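Local coordinates for protein transcobalamin-1 (Homo sapiens, PDB 4KKI) that binds vitamin B12 with femtomolar affinity and protects it from the acid of the stomach during transport, at residues Glu403-Gly408 with Glu427-Lys432; Val357-Met362 with Gln413-Tyr418; Lys121-Phe126 with Leu152-Phe157; Glu94-Ile99 with Ser148-Ala153; Asn137-Thr142 with Glu173-Tyr178. All blocks are in the same frame, centred on the assembly; numbering follows the deposited sequence.

Contact 1 of 5, residues Glu403-Gly408 with Glu427-Lys432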
# COMPACT_ATOMS: atom_id res chain seq x y z
N GLU A 403 15.17 -8.60 -3.93
CA GLU A 403 15.12 -7.15 -4.12
C GLU A 403 15.58 -6.78 -5.52
O GLU A 403 16.57 -7.31 -6.03
CB GLU A 403 15.99 -6.46 -3.07
CG GLU A 403 15.94 -4.94 -3.11
CD GLU A 403 16.94 -4.31 -2.15
OE1 GLU A 403 16.78 -3.12 -1.83
OE2 GLU A 403 17.88 -5.01 -1.72
N LEU A 404 14.86 -5.85 -6.15
CA LEU A 404 15.20 -5.40 -7.50
C LEU A 404 15.98 -4.09 -7.43
O LEU A 404 15.56 -3.14 -6.78
CB LEU A 404 13.94 -5.22 -8.33
CG LEU A 404 12.94 -6.38 -8.31
CD1 LEU A 404 11.78 -6.08 -9.24
CD2 LEU A 404 13.60 -7.70 -8.68
N LEU A 405 17.14 -4.05 -8.10
CA LEU A 405 17.99 -2.87 -8.06
C LEU A 405 18.52 -2.46 -9.42
O LEU A 405 18.66 -3.29 -10.33
CB LEU A 405 19.17 -3.07 -7.10
CG LEU A 405 18.86 -3.40 -5.63
CD1 LEU A 405 18.85 -4.91 -5.43
CD2 LEU A 405 19.85 -2.73 -4.70
N SER A 406 18.82 -1.18 -9.56
CA SER A 406 19.49 -0.67 -10.75
C SER A 406 20.59 0.28 -10.32
O SER A 406 20.33 1.35 -9.76
CB SER A 406 18.50 0.06 -11.67
OG SER A 406 19.16 0.61 -12.79
N GLY A 407 21.84 -0.10 -10.58
CA GLY A 407 22.97 0.70 -10.18
C GLY A 407 23.11 0.75 -8.67
O GLY A 407 23.54 1.75 -8.11
N GLY A 408 22.72 -0.34 -8.02
CA GLY A 408 22.84 -0.45 -6.57
C GLY A 408 21.72 0.22 -5.81
O GLY A 408 21.73 0.23 -4.58
N GLU A 427 19.94 -5.70 -11.15
CA GLU A 427 20.29 -6.72 -10.18
C GLU A 427 19.08 -7.21 -9.40
O GLU A 427 18.25 -6.42 -8.96
CB GLU A 427 21.36 -6.19 -9.22
CG GLU A 427 21.77 -7.18 -8.14
CD GLU A 427 22.81 -6.60 -7.20
OE1 GLU A 427 23.38 -5.53 -7.53
OE2 GLU A 427 23.06 -7.20 -6.14
N VAL A 428 18.99 -8.52 -9.23
CA VAL A 428 18.02 -9.11 -8.31
C VAL A 428 18.78 -9.70 -7.13
O VAL A 428 19.58 -10.62 -7.30
CB VAL A 428 17.17 -10.19 -8.99
CG1 VAL A 428 16.04 -10.61 -8.06
CG2 VAL A 428 16.62 -9.68 -10.31
N ARG A 429 18.54 -9.16 -5.94
CA ARG A 429 19.36 -9.45 -4.78
C ARG A 429 18.59 -10.15 -3.66
O ARG A 429 17.49 -9.74 -3.28
CB ARG A 429 19.98 -8.15 -4.25
CG ARG A 429 20.78 -8.29 -2.97
CD ARG A 429 21.32 -6.93 -2.52
NE ARG A 429 22.09 -6.28 -3.58
CZ ARG A 429 22.60 -5.05 -3.49
NH1 ARG A 429 22.43 -4.34 -2.38
NH2 ARG A 429 23.28 -4.54 -4.50
N TRP A 430 19.17 -11.22 -3.13
CA TRP A 430 18.62 -11.91 -1.97
C TRP A 430 18.85 -11.07 -0.72
O TRP A 430 19.99 -10.83 -0.33
CB TRP A 430 19.29 -13.28 -1.82
CG TRP A 430 18.79 -14.09 -0.68
CD1 TRP A 430 19.45 -14.37 0.48
CD2 TRP A 430 17.51 -14.74 -0.57
NE1 TRP A 430 18.68 -15.15 1.30
CE2 TRP A 430 17.48 -15.39 0.68
CE3 TRP A 430 16.40 -14.83 -1.42
CZ2 TRP A 430 16.37 -16.12 1.10
CZ3 TRP A 430 15.30 -15.56 -0.99
CH2 TRP A 430 15.30 -16.20 0.26
N SER A 431 17.77 -10.61 -0.09
CA SER A 431 17.88 -9.64 0.99
C SER A 431 17.02 -9.95 2.22
O SER A 431 16.11 -10.77 2.16
CB SER A 431 17.54 -8.24 0.47
OG SER A 431 18.28 -7.93 -0.69
N LYS A 432 17.32 -9.28 3.32
CA LYS A 432 16.58 -9.44 4.57
C LYS A 432 15.83 -8.15 4.89
O LYS A 432 16.09 -7.11 4.29
CB LYS A 432 17.53 -9.76 5.72
CG LYS A 432 18.69 -10.68 5.37
CD LYS A 432 18.23 -12.10 5.12
CE LYS A 432 19.42 -13.06 5.03
NZ LYS A 432 20.39 -12.64 3.97
O HOH W 1 23.51 -1.83 -2.82
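L405 lays its CD2 methyl over one face of the R429 guanidinium, 3.7 Å above the plane and offset toward the rim, while its CD1 methyl rests on the R429 side chain, 3.6 Å from R429 CB. The two side chains cross at about a right angle. A bend at chi3 (-55°) turns R429 NE off the line of its extended CB-CG-CD stem, and the guanidinium grips E427 side-on: R429 NE lies 2.9 Å from E427 OE2 and NH2 lies 3.2 Å from OE1. Both oxygens stay near the guanidinium plane, but the nitrogens meet them from above the carboxylate plane. E427 OE2 has a second cation in R341 of strand 333-341. On the same face E403 keeps CG anti to its backbone N, and its OE2 takes a hydrogen bond of 3.1 Å from S431 OG on the anti side. E403 also lies against cyanocobalamin.

On the reverse face L404 and V428 stand side by side, L404 CD2 3.8 Å from V428 CG1. Four backbone hydrogen bonds join E403 with R429 and L405 with E427 as antiparallel hydrogen-bonded pairs, so strands 400-406 and 426-432 are neighbours in the mixed sheet of the C-terminal beta domain. L404 N, directed away from strand 426-432, bonds to cyanocobalamin. The E427 carboxylate, paired with both R429 and R341, would probably be held ionised, and the apolar cover of L405 may favour its pairing with R429.

Contact 2 of 5, residues Val357-Met362 with Gln413-Tyr418; sequences VFLSVM and QGAGSY
F358 and L359 direct their backbone N-H groups into the loop 413-418, and these two hydrogen bonds are the polar part of the contact. F358 N lies 2.8 Å from Y418 O, in the carbonyl plane. L359 N approaches A415 O to 2.6 Å from above the carbonyl plane, 44° out of it, with a C=O...N angle of 125°. V357 CA lies 3.2 Å from Y418 O, a weaker contact made through its CA hydrogen.

V357 is the N-cap residue of helix 358-368, so loop carbonyls take up N-H groups of the first turn, where no preceding helical turn supplies acceptors. This helix covers the mixed sheet of the C-terminal beta domain. The loop reaches the ligand at its other end, Q413 and G414 touching cyanocobalamin.

The apolar contacts centre on A415. Its CB is 3.8 Å from F358 CD1 and 4.0 Å from L359 CB, with M362 SD at 4.2 Å beside F358 CD1. Y418 crosses F358 obliquely, bringing its CD2 to the edge of the F358 ring. F358 CG is anti to the backbone N (chi1 -167°), and the far end of the ring leads away from the loop, toward L404 and V428. V357 CG1 instead packs on the loop backbone, 3.5 Å from G416 O.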
# COMPACT_ATOMS: atom_id res chain seq x y z
N VAL A 357 10.58 -4.32 -20.22
CA VAL A 357 10.57 -4.16 -18.77
C VAL A 357 11.61 -5.06 -18.10
O VAL A 357 12.19 -5.94 -18.74
CB VAL A 357 9.18 -4.42 -18.17
CG1 VAL A 357 8.18 -3.39 -18.68
CG2 VAL A 357 8.71 -5.84 -18.48
N PHE A 358 11.82 -4.82 -16.81
CA PHE A 358 12.77 -5.58 -16.01
C PHE A 358 12.49 -7.08 -16.09
O PHE A 358 13.42 -7.89 -16.10
CB PHE A 358 12.70 -5.10 -14.56
CG PHE A 358 13.83 -5.57 -13.69
CD1 PHE A 358 13.86 -6.86 -13.18
CD2 PHE A 358 14.86 -4.70 -13.34
CE1 PHE A 358 14.89 -7.29 -12.37
CE2 PHE A 358 15.90 -5.13 -12.52
CZ PHE A 358 15.91 -6.42 -12.04
N LEU A 359 11.21 -7.45 -16.16
CA LEU A 359 10.82 -8.85 -16.24
C LEU A 359 11.29 -9.51 -17.53
O LEU A 359 11.67 -10.68 -17.54
CB LEU A 359 9.30 -8.99 -16.10
CG LEU A 359 8.74 -10.42 -16.07
CD1 LEU A 359 9.30 -11.19 -14.89
CD2 LEU A 359 7.21 -10.39 -16.02
N SER A 360 11.26 -8.76 -18.63
CA SER A 360 11.69 -9.26 -19.92
C SER A 360 13.17 -9.64 -19.88
O SER A 360 13.59 -10.64 -20.47
CB SER A 360 11.43 -8.23 -21.02
OG SER A 360 10.05 -7.92 -21.11
N VAL A 361 13.95 -8.84 -19.16
CA VAL A 361 15.37 -9.12 -18.96
C VAL A 361 15.55 -10.46 -18.25
O VAL A 361 16.36 -11.29 -18.66
CB VAL A 361 16.05 -8.00 -18.15
CG1 VAL A 361 17.45 -8.42 -17.72
CG2 VAL A 361 16.10 -6.71 -18.96
N MET A 362 14.79 -10.65 -17.18
CA MET A 362 14.85 -11.88 -16.40
C MET A 362 14.51 -13.10 -17.25
O MET A 362 15.15 -14.14 -17.14
CB MET A 362 13.90 -11.80 -15.20
CG MET A 362 14.23 -10.68 -14.22
SD MET A 362 13.14 -10.66 -12.78
CE MET A 362 13.45 -12.30 -12.11
N GLN A 413 9.51 0.33 -8.75
CA GLN A 413 8.51 -0.40 -9.52
C GLN A 413 8.83 -1.89 -9.53
O GLN A 413 9.94 -2.30 -9.21
CB GLN A 413 8.47 0.12 -10.96
CG GLN A 413 8.12 1.58 -11.11
CD GLN A 413 8.18 2.05 -12.55
OE1 GLN A 413 7.18 1.97 -13.27
NE2 GLN A 413 9.34 2.52 -12.97
N GLY A 414 7.84 -2.69 -9.92
CA GLY A 414 8.04 -4.12 -10.06
C GLY A 414 8.71 -4.49 -11.37
O GLY A 414 8.83 -3.66 -12.27
N ALA A 415 9.14 -5.74 -11.46
CA ALA A 415 9.81 -6.26 -12.65
C ALA A 415 8.95 -6.12 -13.90
O ALA A 415 9.47 -5.91 -15.00
CB ALA A 415 10.21 -7.72 -12.43
N GLY A 416 7.64 -6.23 -13.73
CA GLY A 416 6.71 -6.15 -14.85
C GLY A 416 6.46 -4.74 -15.36
O GLY A 416 5.84 -4.57 -16.42
N SER A 417 6.93 -3.73 -14.64
CA SER A 417 6.63 -2.35 -15.00
C SER A 417 7.86 -1.47 -15.23
O SER A 417 7.80 -0.49 -15.96
CB SER A 417 5.72 -1.71 -13.95
OG SER A 417 4.49 -2.40 -13.86
N TYR A 418 8.98 -1.82 -14.60
CA TYR A 418 10.18 -0.99 -14.70
C TYR A 418 10.81 -1.05 -16.09
O TYR A 418 11.37 -2.07 -16.48
CB TYR A 418 11.21 -1.38 -13.63
CG TYR A 418 12.42 -0.49 -13.62
CD1 TYR A 418 12.40 0.73 -12.95
CD2 TYR A 418 13.59 -0.85 -14.29
CE1 TYR A 418 13.51 1.56 -12.94
CE2 TYR A 418 14.70 -0.02 -14.28
CZ TYR A 418 14.65 1.18 -13.60
OH TYR A 418 15.75 2.00 -13.59

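Contact 3 of 5, residues Lys121-Phe126 with Leu152-Phe157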
# COMPACT_ATOMS: atom_id res chain seq x y z
N LYS A 121 -14.41 -11.70 11.88
CA LYS A 121 -13.36 -12.45 11.20
C LYS A 121 -12.04 -11.68 11.21
O LYS A 121 -10.96 -12.27 11.33
CB LYS A 121 -13.77 -12.79 9.76
CG LYS A 121 -14.80 -13.90 9.66
CD LYS A 121 -14.23 -15.23 10.14
CE LYS A 121 -15.31 -16.30 10.23
NZ LYS A 121 -16.04 -16.50 8.95
N LEU A 122 -12.13 -10.36 11.09
CA LEU A 122 -10.95 -9.50 11.11
C LEU A 122 -10.29 -9.53 12.48
O LEU A 122 -9.07 -9.50 12.59
CB LEU A 122 -11.32 -8.07 10.72
CG LEU A 122 -10.14 -7.09 10.67
CD1 LEU A 122 -9.09 -7.58 9.67
CD2 LEU A 122 -10.61 -5.69 10.32
N GLU A 123 -11.10 -9.61 13.53
CA GLU A 123 -10.58 -9.70 14.90
C GLU A 123 -9.74 -10.96 15.08
O GLU A 123 -8.70 -10.93 15.73
CB GLU A 123 -11.73 -9.68 15.91
CG GLU A 123 -12.49 -8.37 15.95
CD GLU A 123 -13.74 -8.44 16.81
OE1 GLU A 123 -13.96 -9.49 17.46
OE2 GLU A 123 -14.49 -7.45 16.85
N ASN A 124 -10.21 -12.06 14.50
CA ASN A 124 -9.48 -13.32 14.58
C ASN A 124 -8.20 -13.29 13.75
O ASN A 124 -7.14 -13.71 14.22
CB ASN A 124 -10.37 -14.49 14.13
CG ASN A 124 -11.60 -14.65 15.01
OD1 ASN A 124 -11.59 -14.27 16.18
ND2 ASN A 124 -12.65 -15.23 14.44
N LYS A 125 -8.29 -12.77 12.53
CA LYS A 125 -7.12 -12.67 11.66
C LYS A 125 -6.08 -11.73 12.25
O LYS A 125 -4.88 -11.99 12.16
CB LYS A 125 -7.53 -12.21 10.26
CG LYS A 125 -8.31 -13.26 9.47
CD LYS A 125 -8.60 -12.79 8.06
CE LYS A 125 -9.44 -13.80 7.30
NZ LYS A 125 -8.74 -15.11 7.17
N PHE A 126 -6.54 -10.65 12.86
CA PHE A 126 -5.64 -9.70 13.51
C PHE A 126 -4.96 -10.35 14.71
O PHE A 126 -3.77 -10.12 14.96
CB PHE A 126 -6.39 -8.44 13.93
CG PHE A 126 -5.58 -7.50 14.78
CD1 PHE A 126 -4.52 -6.79 14.24
CD2 PHE A 126 -5.88 -7.33 16.12
CE1 PHE A 126 -3.77 -5.93 15.02
CE2 PHE A 126 -5.13 -6.47 16.91
CZ PHE A 126 -4.08 -5.77 16.36
N LEU A 152 -6.93 0.02 11.97
CA LEU A 152 -7.72 1.10 11.39
C LEU A 152 -9.16 0.67 11.14
O LEU A 152 -10.10 1.37 11.53
CB LEU A 152 -7.08 1.59 10.08
CG LEU A 152 -7.81 2.68 9.29
CD1 LEU A 152 -8.03 3.92 10.14
CD2 LEU A 152 -7.05 3.02 8.02
N ALA A 153 -9.32 -0.48 10.49
CA ALA A 153 -10.65 -1.00 10.16
C ALA A 153 -11.45 -1.35 11.41
O ALA A 153 -12.63 -1.01 11.52
CB ALA A 153 -10.53 -2.20 9.24
N LEU A 154 -10.81 -2.04 12.36
CA LEU A 154 -11.45 -2.41 13.61
C LEU A 154 -11.86 -1.18 14.41
O LEU A 154 -12.91 -1.17 15.06
CB LEU A 154 -10.53 -3.30 14.46
CG LEU A 154 -10.25 -4.69 13.91
CD1 LEU A 154 -9.18 -5.39 14.74
CD2 LEU A 154 -11.53 -5.52 13.88
N CYS A 155 -11.03 -0.14 14.36
CA CYS A 155 -11.30 1.11 15.06
C CYS A 155 -12.47 1.88 14.44
O CYS A 155 -13.36 2.34 15.14
CB CYS A 155 -10.05 1.99 15.07
SG CYS A 155 -10.33 3.66 15.66
N LEU A 156 -12.46 2.01 13.11
CA LEU A 156 -13.49 2.75 12.40
C LEU A 156 -14.87 2.09 12.48
O LEU A 156 -15.89 2.77 12.35
CB LEU A 156 -13.10 2.92 10.93
CG LEU A 156 -12.01 3.94 10.62
CD1 LEU A 156 -11.59 3.85 9.15
CD2 LEU A 156 -12.49 5.34 10.95
N PHE A 157 -14.90 0.78 12.68
CA PHE A 157 -16.17 0.05 12.66
C PHE A 157 -16.50 -0.60 14.00
O PHE A 157 -17.25 -1.58 14.06
CB PHE A 157 -16.18 -0.98 11.52
CG PHE A 157 -16.13 -0.36 10.16
CD1 PHE A 157 -14.91 -0.02 9.59
CD2 PHE A 157 -17.29 -0.09 9.45
CE1 PHE A 157 -14.85 0.57 8.34
CE2 PHE A 157 -17.24 0.49 8.20
CZ PHE A 157 -16.02 0.82 7.64
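L122 directs its CD2 methyl across to helix 144-156, where A153 is the first residue of 152-157 to meet it: A153 CB lies 3.7 Å from L122 CD2. The small A153 side chain lets this leucine branch come close to the helix.

L154, next in sequence, has the largest share of the contact, and its two methyls divide the work. Its CG is anti to the carbonyl carbon (chi1 -68°), beside the backbone N. The methyls meet three residues of helix 118-135. CD2 sits between L122 and E123, 3.7 Å from L122 CD2 and likewise 3.7 Å from E123 CG. CD1 turns to the F126 ring, 4.1 Å from F126 CD2. From E123 only the aliphatic part meets the leucine; its carboxylate OE2 accepts a hydrogen bond from the backbone N of N160, just after helix 144-156.

Further on, C155 faces another neighbour and forms a disulfide with C197 of helix 185-203. No hydrogen bond joins the two segments. Over these short segments the helix axes run at 144°, roughly antiparallel, and approach to 10.5 Å, a separation bridged by leucine and phenylalanine side chains. Such apolar packing of antiparallel neighbours fits the alpha6-alpha6 helical barrel of the N-terminal alpha domain.

Contact 4 of 5, residues Glu94-Ile99 with Ser148-Ala153; sequences ELALII and SLDVLA
A96 presses its CB against helix 144-156 at the tight part of the contact, where the CA atoms of A96 and D150 are 5.4 Å apart. Four groups of helix 144-156 meet this methyl. L149 O comes to 3.6 Å from A96 CB and D150 OD1 to 3.7 Å, while the CB atoms of L149 and A153 each lie 4.0 Å from it. A153 thus packs on A96 with the same methyl that meets helix 118-135. With alanines meeting here, the short helical segments approach to 8.5 Å between axes, at 34° between their N-to-C directions.

Such a small angle marks two helices running the same way, and both belong to the alpha6-alpha6 barrel of the N-terminal domain. Helix 118-135 lies against both of them: L122 touches I99 and D150. The CG of D150 is anti to the carbonyl carbon (chi1 -63°); OD1 faces A96 CB, while OD2 is hydrogen-bonded to S92 OG in the first turn of helix 92-102. This buried carboxylate therefore has a polar link back to the helix it packs against.

The looser side is carried by leucine branches. L97, partly exposed, meets L149 with its CD2 4.0 Å from L149 CD2 and its CG 4.1 Å from L149 CD1. L97 also packs on V55 and L59 of helix 55-63. L149 itself is buried, the nearest atoms of cyanocobalamin and the L149 side chain being about 4 Å apart, and M190 of helix 185-203 lies against it.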
# COMPACT_ATOMS: atom_id res chain seq x y z
N GLU A 94 -6.13 -7.84 3.69
CA GLU A 94 -7.06 -7.95 2.58
C GLU A 94 -8.50 -7.82 3.06
O GLU A 94 -9.32 -7.16 2.43
CB GLU A 94 -6.88 -9.27 1.83
CG GLU A 94 -5.65 -9.33 0.95
CD GLU A 94 -5.46 -10.70 0.31
OE1 GLU A 94 -6.02 -11.68 0.83
OE2 GLU A 94 -4.74 -10.79 -0.70
N LEU A 95 -8.79 -8.45 4.19
CA LEU A 95 -10.11 -8.38 4.79
C LEU A 95 -10.38 -6.98 5.32
O LEU A 95 -11.51 -6.48 5.23
CB LEU A 95 -10.25 -9.41 5.91
CG LEU A 95 -11.60 -9.43 6.63
CD1 LEU A 95 -12.73 -9.60 5.62
CD2 LEU A 95 -11.64 -10.53 7.68
N ALA A 96 -9.35 -6.35 5.87
CA ALA A 96 -9.46 -4.98 6.36
C ALA A 96 -9.88 -4.03 5.23
O ALA A 96 -10.78 -3.21 5.42
CB ALA A 96 -8.14 -4.53 6.97
N LEU A 97 -9.24 -4.16 4.08
CA LEU A 97 -9.58 -3.33 2.92
C LEU A 97 -11.00 -3.60 2.44
O LEU A 97 -11.70 -2.68 2.01
CB LEU A 97 -8.60 -3.54 1.78
CG LEU A 97 -7.22 -2.88 1.92
CD1 LEU A 97 -6.32 -3.28 0.76
CD2 LEU A 97 -7.36 -1.37 2.00
N ILE A 98 -11.42 -4.86 2.52
CA ILE A 98 -12.78 -5.23 2.12
C ILE A 98 -13.79 -4.51 2.99
O ILE A 98 -14.75 -3.92 2.49
CB ILE A 98 -12.99 -6.75 2.20
CG1 ILE A 98 -12.23 -7.45 1.08
CG2 ILE A 98 -14.47 -7.09 2.12
CD1 ILE A 98 -12.35 -8.95 1.10
N ILE A 99 -13.57 -4.56 4.30
CA ILE A 99 -14.45 -3.90 5.26
C ILE A 99 -14.47 -2.39 5.03
O ILE A 99 -15.54 -1.77 5.05
CB ILE A 99 -14.04 -4.22 6.71
CG1 ILE A 99 -14.14 -5.73 6.96
CG2 ILE A 99 -14.89 -3.44 7.70
CD1 ILE A 99 -13.69 -6.17 8.34
N SER A 148 -1.57 -2.30 10.50
CA SER A 148 -2.12 -0.95 10.66
C SER A 148 -3.49 -0.88 10.01
O SER A 148 -4.41 -0.26 10.55
CB SER A 148 -1.19 0.09 10.04
OG SER A 148 0.10 0.03 10.62
N LEU A 149 -3.62 -1.50 8.84
CA LEU A 149 -4.91 -1.60 8.17
C LEU A 149 -5.92 -2.30 9.09
O LEU A 149 -7.08 -1.91 9.15
CB LEU A 149 -4.78 -2.37 6.85
CG LEU A 149 -4.24 -1.60 5.64
CD1 LEU A 149 -4.01 -2.55 4.46
CD2 LEU A 149 -5.19 -0.49 5.25
N ASP A 150 -5.46 -3.33 9.80
CA ASP A 150 -6.32 -4.09 10.70
C ASP A 150 -6.86 -3.22 11.83
O ASP A 150 -8.07 -3.18 12.06
CB ASP A 150 -5.57 -5.28 11.29
CG ASP A 150 -5.14 -6.28 10.23
OD1 ASP A 150 -5.80 -6.34 9.17
OD2 ASP A 150 -4.15 -7.00 10.46
N VAL A 151 -5.96 -2.54 12.53
CA VAL A 151 -6.35 -1.66 13.62
C VAL A 151 -7.26 -0.54 13.13
O VAL A 151 -8.26 -0.21 13.77
CB VAL A 151 -5.12 -1.06 14.33
CG1 VAL A 151 -5.54 -0.07 15.41
CG2 VAL A 151 -4.26 -2.17 14.92
N LEU A 152 -6.93 0.02 11.97
CA LEU A 152 -7.72 1.10 11.39
C LEU A 152 -9.16 0.67 11.14
O LEU A 152 -10.10 1.37 11.53
CB LEU A 152 -7.08 1.59 10.08
CG LEU A 152 -7.81 2.68 9.29
CD1 LEU A 152 -8.03 3.92 10.14
CD2 LEU A 152 -7.05 3.02 8.02
N ALA A 153 -9.32 -0.48 10.49
CA ALA A 153 -10.65 -1.00 10.16
C ALA A 153 -11.45 -1.35 11.41
O ALA A 153 -12.63 -1.01 11.52
CB ALA A 153 -10.53 -2.20 9.24

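Contact 5 of 5, residues Asn137-Thr142 with Glu173-Tyr178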
# COMPACT_ATOMS: atom_id res chain seq x y z
N ASN A 137 9.37 -14.48 16.93
CA ASN A 137 10.36 -13.43 17.18
C ASN A 137 9.93 -12.02 16.75
O ASN A 137 10.76 -11.17 16.43
CB ASN A 137 11.70 -13.82 16.52
CG ASN A 137 12.89 -13.11 17.13
OD1 ASN A 137 12.90 -12.79 18.32
ND2 ASN A 137 13.91 -12.86 16.32
N GLY A 138 8.62 -11.79 16.73
CA GLY A 138 8.08 -10.47 16.45
C GLY A 138 7.65 -10.25 15.01
O GLY A 138 7.22 -9.16 14.65
N THR A 139 7.76 -11.28 14.18
CA THR A 139 7.34 -11.18 12.78
C THR A 139 5.88 -11.60 12.63
O THR A 139 5.52 -12.72 12.98
CB THR A 139 8.22 -12.03 11.85
OG1 THR A 139 9.60 -11.70 12.05
CG2 THR A 139 7.86 -11.79 10.40
N PRO A 140 5.04 -10.71 12.10
CA PRO A 140 3.63 -11.04 11.87
C PRO A 140 3.47 -12.00 10.70
O PRO A 140 4.46 -12.34 10.04
CB PRO A 140 3.00 -9.69 11.53
CG PRO A 140 4.12 -8.89 10.96
CD PRO A 140 5.35 -9.32 11.71
N LEU A 141 2.25 -12.45 10.45
CA LEU A 141 1.96 -13.31 9.31
C LEU A 141 2.22 -12.56 8.02
O LEU A 141 2.73 -13.13 7.05
CB LEU A 141 0.51 -13.80 9.36
CG LEU A 141 0.20 -14.89 10.39
CD1 LEU A 141 -1.29 -15.16 10.46
CD2 LEU A 141 0.97 -16.16 10.05
N THR A 142 1.89 -11.28 8.01
CA THR A 142 2.11 -10.42 6.85
C THR A 142 3.13 -9.32 7.16
O THR A 142 4.33 -9.52 7.01
CB THR A 142 0.80 -9.80 6.35
OG1 THR A 142 0.22 -8.99 7.38
CG2 THR A 142 -0.19 -10.89 5.94
N GLU A 173 10.11 2.21 17.21
CA GLU A 173 11.42 1.59 17.11
C GLU A 173 11.34 0.12 16.70
O GLU A 173 12.36 -0.53 16.49
CB GLU A 173 12.20 1.75 18.42
CG GLU A 173 12.44 3.20 18.83
CD GLU A 173 13.22 3.99 17.79
OE1 GLU A 173 14.10 3.40 17.13
OE2 GLU A 173 12.95 5.20 17.63
N ASN A 174 10.12 -0.39 16.59
CA ASN A 174 9.90 -1.77 16.16
C ASN A 174 10.48 -2.02 14.78
O ASN A 174 10.34 -1.20 13.88
CB ASN A 174 8.41 -2.12 16.17
CG ASN A 174 8.15 -3.60 15.95
OD1 ASN A 174 8.22 -4.10 14.82
ND2 ASN A 174 7.85 -4.32 17.03
N LYS A 175 11.13 -3.17 14.62
CA LYS A 175 11.85 -3.49 13.39
C LYS A 175 10.95 -3.55 12.16
O LYS A 175 11.41 -3.32 11.04
CB LYS A 175 12.60 -4.81 13.54
CG LYS A 175 11.71 -6.00 13.88
CD LYS A 175 12.51 -7.29 13.96
CE LYS A 175 11.60 -8.48 14.25
NZ LYS A 175 12.35 -9.76 14.30
N ASN A 176 9.67 -3.84 12.37
CA ASN A 176 8.74 -4.03 11.26
C ASN A 176 8.39 -2.74 10.51
O ASN A 176 7.69 -2.78 9.50
CB ASN A 176 7.46 -4.72 11.74
CG ASN A 176 7.70 -6.15 12.14
OD1 ASN A 176 7.81 -7.03 11.29
ND2 ASN A 176 7.78 -6.40 13.45
N TYR A 177 8.88 -1.61 11.02
CA TYR A 177 8.70 -0.34 10.34
C TYR A 177 9.79 -0.14 9.29
O TYR A 177 9.75 0.80 8.51
CB TYR A 177 8.74 0.81 11.34
CG TYR A 177 7.46 1.02 12.12
CD1 TYR A 177 6.33 1.55 11.50
CD2 TYR A 177 7.40 0.72 13.47
CE1 TYR A 177 5.16 1.75 12.22
CE2 TYR A 177 6.23 0.93 14.19
CZ TYR A 177 5.12 1.44 13.56
OH TYR A 177 3.96 1.64 14.28
N TYR A 178 10.77 -1.05 9.28
CA TYR A 178 11.94 -0.90 8.43
C TYR A 178 12.16 -2.11 7.53
O TYR A 178 12.04 -3.26 7.96
CB TYR A 178 13.19 -0.66 9.29
CG TYR A 178 13.04 0.48 10.27
CD1 TYR A 178 12.52 0.27 11.54
CD2 TYR A 178 13.42 1.77 9.92
CE1 TYR A 178 12.38 1.31 12.43
CE2 TYR A 178 13.29 2.82 10.81
CZ TYR A 178 12.77 2.58 12.07
OH TYR A 178 12.63 3.62 12.96
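N176 sets its flat carboxamide against G138 and P140, with different partners at its nitrogen and oxygen. ND2 donates to G138 O at 3.1 Å, the acceptor tilted 19° from the amide plane, and also to N174 OD1 at 2.7 Å, which it meets on a lone pair in that carbonyl's plane. OD1 points to the proline ring, tip to tip, 3.4 Å from P140 CD. N174 OD1 receives the backbone N of N176 as well, at 2.9 Å, so one oxygen holds both ends of N176 and helps fix the turn of its amide.

K175 bridges the N137-G138 end of the contact. Although CG sits between the backbone N and the carbonyl carbon (chi1 59°), the chain beyond is fully extended and carries NZ to N137 O, 3.0 Å away. Its CE passes over G138, which has no side chain to obstruct it and whose positive phi of 97° suits a glycine.

The bond from N176 N to N174 OD1 defines an Asx turn, which opens the short 3-10 segment 175-177. This turn is tied to the loop between helices 118-135 and 144-156 of the alpha domain. At the end of that loop T142, whose O bonds to cyanocobalamin, belongs to the corrinoid-binding site.

How the contacts relate
Contacts 3 and 4 are buried in the alpha domain and share helix 144-156, where A153 serves both; their centres lie 6 Å apart. Both are apolar across their segments, antiparallel in contact 3 and closer, near-parallel in contact 4. Contacts 1 and 2 belong to the beta domain, are partly buried and touch one another, V428 CG2 reaching F358 CE1 at 3.6 Å. There backbone hydrogen bonds dominate: strand pairing in contact 1, loop carbonyls meeting a helix start in contact 2. Contact 5, also partly buried, joins two alpha-domain loops through side-chain-to-carbonyl bonds. Its nearest atoms come within about 7 Å of contact 1, across the boundary between domains.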